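Side-chain contacts in histidine--tRNA ligase (PDB 1QE0), which catalyses the ATP-dependent joining of L-histidine to its cognate tRNA, releasing AMP and diphosphate, as a homodimeric class II aminoacyl-tRNA synthetase: residues S192-Q195 / S196-H199; R87-E91 / H92-G96; K239-L242 / D243-G246. One frame throughout, in Å; residues are numbered along the deposited sequence.

Contact 1 of 3, residues S192-Q195 / S196-H199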
loop_
_atom_site.group_PDB
_atom_site.type_symbol
_atom_site.label_atom_id
_atom_site.label_comp_id
_atom_site.label_asym_id
_atom_site.label_seq_id
_atom_site.Cartn_x
_atom_site.Cartn_y
_atom_site.Cartn_z
ATOM N N SER A 192 -7.427 -35.622 26.690
ATOM C CA SER A 192 -6.068 -35.967 26.263
ATOM C C SER A 192 -5.438 -34.697 25.667
ATOM O O SER A 192 -4.230 -34.515 25.711
ATOM C CB SER A 192 -6.069 -37.143 25.260
ATOM O OG SER A 192 -4.754 -37.641 24.958
ATOM N N ASP A 193 -6.267 -33.814 25.121
ATOM C CA ASP A 193 -5.765 -32.549 24.597
ATOM C C ASP A 193 -4.994 -31.896 25.744
ATOM O O ASP A 193 -3.773 -31.986 25.828
ATOM C CB ASP A 193 -6.923 -31.609 24.229
ATOM C CG ASP A 193 -7.300 -31.673 22.777
ATOM O OD1 ASP A 193 -8.309 -31.042 22.407
ATOM O OD2 ASP A 193 -6.588 -32.334 22.002
ATOM N N CYS A 194 -5.743 -31.298 26.662
ATOM C CA CYS A 194 -5.173 -30.609 27.803
ATOM C C CYS A 194 -4.148 -31.466 28.557
ATOM O O CYS A 194 -3.115 -30.961 29.011
ATOM C CB CYS A 194 -6.300 -30.115 28.716
ATOM S SG CYS A 194 -7.659 -29.223 27.834
ATOM N N GLN A 195 -4.374 -32.769 28.590
ATOM C CA GLN A 195 -3.460 -33.659 29.270
ATOM C C GLN A 195 -2.081 -33.637 28.635
ATOM O O GLN A 195 -1.065 -33.564 29.333
ATOM C CB GLN A 195 -3.981 -35.089 29.266
ATOM C CG GLN A 195 -4.879 -35.446 30.419
ATOM C CD GLN A 195 -4.827 -36.920 30.742
ATOM O OE1 GLN A 195 -5.828 -37.608 30.642
ATOM N NE2 GLN A 195 -3.647 -37.415 31.145
ATOM N N SER A 196 -2.031 -33.737 27.312
ATOM C CA SER A 196 -0.751 -33.712 26.599
ATOM C C SER A 196 -0.003 -32.441 26.970
ATOM O O SER A 196 1.163 -32.487 27.379
ATOM C CB SER A 196 -0.968 -33.724 25.078
ATOM O OG SER A 196 -1.597 -34.912 24.612
ATOM N N ARG A 197 -0.731 -31.327 26.928
ATOM C CA ARG A 197 -0.197 -30.000 27.203
ATOM C C ARG A 197 0.411 -29.698 28.563
ATOM O O ARG A 197 1.032 -28.653 28.723
ATOM C CB ARG A 197 -1.246 -28.945 26.902
ATOM C CG ARG A 197 -1.867 -29.019 25.528
ATOM C CD ARG A 197 -2.350 -27.612 25.147
ATOM N NE ARG A 197 -3.386 -27.553 24.114
ATOM C CZ ARG A 197 -4.692 -27.611 24.365
ATOM N NH1 ARG A 197 -5.138 -27.747 25.615
ATOM N NH2 ARG A 197 -5.560 -27.454 23.371
ATOM N N LEU A 198 0.234 -30.551 29.562
ATOM C CA LEU A 198 0.831 -30.236 30.867
ATOM C C LEU A 198 2.333 -30.185 30.698
ATOM O O LEU A 198 3.009 -29.234 31.089
ATOM C CB LEU A 198 0.516 -31.318 31.909
ATOM C CG LEU A 198 0.071 -30.981 33.347
ATOM C CD1 LEU A 198 0.508 -32.106 34.244
ATOM C CD2 LEU A 198 0.644 -29.686 33.871
ATOM N N HIS A 199 2.832 -31.204 30.024
ATOM C CA HIS A 199 4.254 -31.352 29.826
ATOM C C HIS A 199 4.984 -30.525 28.786
ATOM O O HIS A 199 6.206 -30.445 28.832
ATOM C CB HIS A 199 4.589 -32.831 29.704
ATOM C CG HIS A 199 4.597 -33.514 31.026
ATOM N ND1 HIS A 199 3.445 -33.881 31.680
ATOM C CD2 HIS A 199 5.611 -33.726 31.902
ATOM C CE1 HIS A 199 3.738 -34.274 32.905
ATOM N NE2 HIS A 199 5.049 -34.190 33.063
#
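Ser-196 turns its hydroxyl back onto the carbonyl of Ser-192, one helical turn earlier, and so doubles a bond that its backbone already makes. OG lies beside its own backbone N and points away from its carbonyl carbon (chi1 -64°), which swings it back along the helix until it donates to Ser-192 O at 2.9 Å. Ser-196 N reaches that same oxygen Ser-192 O at 2.8 Å. The two donors come from opposite faces of the carbonyl plane, so the oxygen is gripped twice by one residue, and the rotation of the hydroxyl is fixed in the process.

Arg-197 also folds back, but by a longer route. CG takes the equivalent place beside the backbone N, and from there the chain runs extended to NE, carrying the guanidinium alongside the preceding turn. NH1 stops 3.7 Å from Cys-194 SG, a van der Waals approach to a sulfur tied up in the disulfide with Cys-191. The Asp-193 carbonyl carbon lies over one face of the guanidinium, while Cys-194 CA is set obliquely to it. The Asp-193 carboxylate is of opposite charge, yet its OD1 stays 4.6 Å from Arg-197 NH2, so any attraction acts at a distance.

The backbone N of Leu-198 bonds to Gln-195 O at 3.3 Å. The end of the Leu-198 side chain leads away from this turn, to Val-180 and Phe-183 of helix 169-183. The whole is a short surface helix, 192-196, running into a looser turn. Its disulfide ties Cys-194 to Cys-191, just before the helix, and the bond from Ser-196 OG to the i-4 carbonyl is one that serine hydroxyls commonly make in helices.

Contact 2 of 3, residues R87-E91 / H92-G96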
loop_
_atom_site.group_PDB
_atom_site.type_symbol
_atom_site.label_atom_id
_atom_site.label_comp_id
_atom_site.label_asym_id
_atom_site.label_seq_id
_atom_site.Cartn_x
_atom_site.Cartn_y
_atom_site.Cartn_z
ATOM N N ARG A 87 10.440 -15.407 7.557
ATOM C CA ARG A 87 10.984 -16.284 6.525
ATOM C C ARG A 87 11.899 -15.480 5.586
ATOM O O ARG A 87 12.910 -15.990 5.103
ATOM C CB ARG A 87 9.853 -16.973 5.757
ATOM C CG ARG A 87 10.338 -18.053 4.837
ATOM C CD ARG A 87 10.038 -17.718 3.400
ATOM N NE ARG A 87 10.814 -16.588 2.901
ATOM C CZ ARG A 87 10.293 -15.607 2.164
ATOM N NH1 ARG A 87 9.004 -15.627 1.848
ATOM N NH2 ARG A 87 11.054 -14.617 1.720
ATOM N N SER A 88 11.563 -14.215 5.348
ATOM C CA SER A 88 12.393 -13.376 4.496
ATOM C C SER A 88 13.654 -12.929 5.230
ATOM O O SER A 88 14.725 -12.825 4.632
ATOM C CB SER A 88 11.620 -12.154 4.031
ATOM O OG SER A 88 12.439 -11.403 3.149
ATOM N N TYR A 89 13.485 -12.574 6.501
ATOM C CA TYR A 89 14.565 -12.128 7.370
ATOM C C TYR A 89 15.610 -13.236 7.428
ATOM O O TYR A 89 16.811 -12.990 7.292
ATOM C CB TYR A 89 13.993 -11.816 8.765
ATOM C CG TYR A 89 14.996 -11.555 9.855
ATOM C CD1 TYR A 89 15.223 -10.271 10.326
ATOM C CD2 TYR A 89 15.709 -12.600 10.440
ATOM C CE1 TYR A 89 16.121 -10.028 11.338
ATOM C CE2 TYR A 89 16.627 -12.364 11.473
ATOM C CZ TYR A 89 16.822 -11.075 11.905
ATOM O OH TYR A 89 17.746 -10.820 12.885
ATOM N N ILE A 90 15.157 -14.464 7.604
ATOM C CA ILE A 90 16.086 -15.589 7.662
ATOM C C ILE A 90 16.759 -15.831 6.297
ATOM O O ILE A 90 17.992 -15.747 6.161
ATOM C CB ILE A 90 15.385 -16.876 8.156
ATOM C CG1 ILE A 90 14.992 -16.730 9.642
ATOM C CG2 ILE A 90 16.302 -18.065 7.962
ATOM C CD1 ILE A 90 13.867 -17.640 10.118
ATOM N N GLU A 91 15.940 -16.053 5.275
ATOM C CA GLU A 91 16.426 -16.305 3.929
ATOM C C GLU A 91 17.422 -15.260 3.423
ATOM O O GLU A 91 18.361 -15.603 2.722
ATOM C CB GLU A 91 15.246 -16.409 2.981
ATOM C CG GLU A 91 15.586 -17.061 1.653
ATOM C CD GLU A 91 14.372 -17.254 0.757
ATOM O OE1 GLU A 91 14.071 -18.396 0.361
ATOM O OE2 GLU A 91 13.712 -16.251 0.446
ATOM N N HIS A 92 17.228 -13.992 3.776
ATOM C CA HIS A 92 18.132 -12.943 3.323
ATOM C C HIS A 92 19.233 -12.660 4.317
ATOM O O HIS A 92 19.926 -11.644 4.227
ATOM C CB HIS A 92 17.381 -11.659 2.998
ATOM C CG HIS A 92 16.424 -11.799 1.863
ATOM N ND1 HIS A 92 15.070 -12.000 2.053
ATOM C CD2 HIS A 92 16.622 -11.809 0.523
ATOM C CE1 HIS A 92 14.481 -12.135 0.878
ATOM N NE2 HIS A 92 15.400 -12.023 -0.066
ATOM N N LYS A 93 19.360 -13.539 5.295
ATOM C CA LYS A 93 20.399 -13.384 6.293
ATOM C C LYS A 93 20.492 -11.938 6.821
ATOM O O LYS A 93 21.567 -11.324 6.834
ATOM C CB LYS A 93 21.716 -13.863 5.677
ATOM C CG LYS A 93 21.635 -15.325 5.231
ATOM C CD LYS A 93 22.858 -15.753 4.433
ATOM C CE LYS A 93 23.212 -17.235 4.653
ATOM N NZ LYS A 93 22.118 -18.182 4.289
ATOM N N MET A 94 19.368 -11.432 7.325
ATOM C CA MET A 94 19.302 -10.062 7.837
ATOM C C MET A 94 19.972 -9.904 9.197
ATOM O O MET A 94 20.390 -8.808 9.579
ATOM C CB MET A 94 17.847 -9.582 7.895
ATOM C CG MET A 94 17.175 -9.541 6.542
ATOM S SD MET A 94 15.529 -8.895 6.540
ATOM C CE MET A 94 15.153 -9.050 4.826
ATOM N N GLN A 95 20.122 -11.017 9.903
ATOM C CA GLN A 95 20.749 -11.004 11.213
ATOM C C GLN A 95 22.145 -10.461 11.104
ATOM O O GLN A 95 22.686 -9.929 12.046
ATOM C CB GLN A 95 20.809 -12.411 11.810
ATOM C CG GLN A 95 21.405 -13.480 10.895
ATOM C CD GLN A 95 20.405 -14.112 9.915
ATOM O OE1 GLN A 95 20.761 -14.957 9.150
ATOM N NE2 GLN A 95 19.183 -13.682 9.926
ATOM N N GLY A 96 22.727 -10.589 9.935
ATOM C CA GLY A 96 24.074 -10.113 9.768
ATOM C C GLY A 96 24.126 -8.713 9.226
ATOM O O GLY A 96 25.184 -8.214 8.857
#
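A Schellman motif closes helix 82-91, with Lys-93 at positive phi as its C-prime residue. Met-94 N bonds to Tyr-89 O at 3.0 Å. Inside that bond, Lys-93 N reaches Ile-90 O at 2.7 Å. The turn brings Met-94 back over the tyrosine. Its CB sits over one face of the Tyr-89 ring, offset toward the rim, in a CH-pi contact. SD follows obliquely at 5.0 Å from the ring centroid, a Met-aromatic contact, and the extended chain carries CE on toward Ser-88. Gln-95 lies across the same ring, its amide plane turned 45° from it, with NE2 3.3 Å from Tyr-89 CE2.

On the polar side, Arg-87 NH2 forms a salt bridge with Glu-91 OE2. Both residues also reach the second subunit, Arg-87 through a salt bridge to its Asp-10 and Glu-91 through a hydrogen bond to its Ile-4, which places the helix end at the dimer interface. Ser-88 OG bonds to the same Asp-10 of the second subunit. His-92 doubles back with CG beside its own backbone N (chi1 -64°), and its ND1 donates to Ser-88 O at 2.7 Å, while His-92 N also hydrogen-bonds to that oxygen, from the opposite face of the carbonyl plane.

Contact 3 of 3, residues K239-L242 / D243-G246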
loop_
_atom_site.group_PDB
_atom_site.type_symbol
_atom_site.label_atom_id
_atom_site.label_comp_id
_atom_site.label_asym_id
_atom_site.label_seq_id
_atom_site.Cartn_x
_atom_site.Cartn_y
_atom_site.Cartn_z
ATOM N N LYS A 239 6.766 0.996 31.068
ATOM C CA LYS A 239 5.766 1.927 31.607
ATOM C C LYS A 239 6.379 3.254 32.007
ATOM O O LYS A 239 5.731 4.277 31.933
ATOM C CB LYS A 239 5.014 1.337 32.793
ATOM C CG LYS A 239 4.340 0.062 32.459
ATOM C CD LYS A 239 3.594 -0.444 33.649
ATOM C CE LYS A 239 4.529 -0.908 34.728
ATOM N NZ LYS A 239 3.756 -1.538 35.818
ATOM N N ALA A 240 7.630 3.238 32.434
ATOM C CA ALA A 240 8.296 4.469 32.816
ATOM C C ALA A 240 8.255 5.341 31.585
ATOM O O ALA A 240 7.769 6.470 31.623
ATOM C CB ALA A 240 9.716 4.201 33.177
ATOM N N TYR A 241 8.721 4.774 30.479
ATOM C CA TYR A 241 8.760 5.469 29.201
ATOM C C TYR A 241 7.405 5.984 28.775
ATOM O O TYR A 241 7.287 7.115 28.293
ATOM C CB TYR A 241 9.332 4.547 28.138
ATOM C CG TYR A 241 10.833 4.494 28.205
ATOM C CD1 TYR A 241 11.564 5.669 28.312
ATOM C CD2 TYR A 241 11.523 3.292 28.091
ATOM C CE1 TYR A 241 12.931 5.657 28.289
ATOM C CE2 TYR A 241 12.913 3.276 28.072
ATOM C CZ TYR A 241 13.599 4.479 28.165
ATOM O OH TYR A 241 14.968 4.552 28.091
ATOM N N LEU A 242 6.383 5.145 28.930
ATOM C CA LEU A 242 5.021 5.540 28.591
ATOM C C LEU A 242 4.669 6.748 29.433
ATOM O O LEU A 242 4.131 7.716 28.933
ATOM C CB LEU A 242 4.039 4.400 28.858
ATOM C CG LEU A 242 3.714 3.510 27.649
ATOM C CD1 LEU A 242 4.734 3.765 26.497
ATOM C CD2 LEU A 242 3.618 2.019 28.098
ATOM N N ASP A 243 5.048 6.738 30.698
ATOM C CA ASP A 243 4.749 7.874 31.543
ATOM C C ASP A 243 5.506 9.080 31.027
ATOM O O ASP A 243 4.939 10.155 30.894
ATOM C CB ASP A 243 5.093 7.581 33.000
ATOM C CG ASP A 243 4.307 6.384 33.562
ATOM O OD1 ASP A 243 4.853 5.618 34.398
ATOM O OD2 ASP A 243 3.139 6.196 33.161
ATOM N N ASP A 244 6.775 8.887 30.675
ATOM C CA ASP A 244 7.630 9.960 30.134
ATOM C C ASP A 244 6.951 10.628 28.951
ATOM O O ASP A 244 6.782 11.840 28.918
ATOM C CB ASP A 244 8.917 9.377 29.562
ATOM C CG ASP A 244 9.976 9.108 30.596
ATOM O OD1 ASP A 244 9.746 8.273 31.505
ATOM O OD2 ASP A 244 11.088 9.671 30.444
ATOM N N LEU A 245 6.670 9.817 27.930
ATOM C CA LEU A 245 6.039 10.277 26.697
ATOM C C LEU A 245 4.597 10.726 26.933
ATOM O O LEU A 245 3.928 11.185 26.003
ATOM C CB LEU A 245 6.051 9.157 25.645
ATOM C CG LEU A 245 7.329 8.371 25.439
ATOM C CD1 LEU A 245 7.046 7.093 24.699
ATOM C CD2 LEU A 245 8.300 9.198 24.682
ATOM N N GLY A 246 4.081 10.486 28.133
ATOM C CA GLY A 246 2.724 10.895 28.431
ATOM C C GLY A 246 1.674 10.079 27.721
ATOM O O GLY A 246 0.658 10.603 27.273
#
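Asp-243 N bonds to Lys-239 O at 2.8 Å, the first of three successive backbone hydrogen bonds that form the last turn of helix 231-245. Asp-244 N to Ala-240 O and Leu-245 N to Tyr-241 O follow, the last the straightest at 176°. Gly-246, at positive phi, ends the helix in a Schellman motif.

The aspartate side chains turn back along the helix. In Asp-244, CG stands beside the backbone N (chi1 -82°), which brings it back toward the preceding turn, and OD1 lies 2.7 Å from Ala-240 O. Asp-243 has the same kind of first torsion, and its OD1 comes near Lys-239 O without a bond between the two oxygens. Asp-244 CG is also oblique to the Tyr-241 ring, 4.4 Å from CD1 of Tyr-241.

Apolar contact between side chains is slight: Leu-242 CD1 just meets Leu-245 CD1 at 4.4 Å. CB, CG and CD1 of Leu-245 gather near Tyr-241 O.

Lys-239 turns away to a salt bridge with Glu-251. Its chain and Leu-242 rest on Ile-163 of strand 159-165, Leu-242 and Tyr-241 pack on helix 137-153, and Tyr-241, Asp-244 and Leu-245 meet the second subunit.

Overall arrangement
The three contacts illustrate one principle, the ending of a helix, in three settings. All lie in the synthetase part of the chain but do not touch, their centres standing 33 to 40 Å apart. Contact 1 is a surface site, bordered by helix 169-183 and reached by no other chain of the assembly; its distinguishing chemistry is a disulfide and a serine hydroxyl. Contacts 2 and 3 are partly buried, both finish in Schellman motifs and both meet the second subunit. They differ in how: contact 2 meets it through a salt bridge and two hydrogen bonds as well as packing, whereas at contact 3 packing and a weak, long ion pair are found.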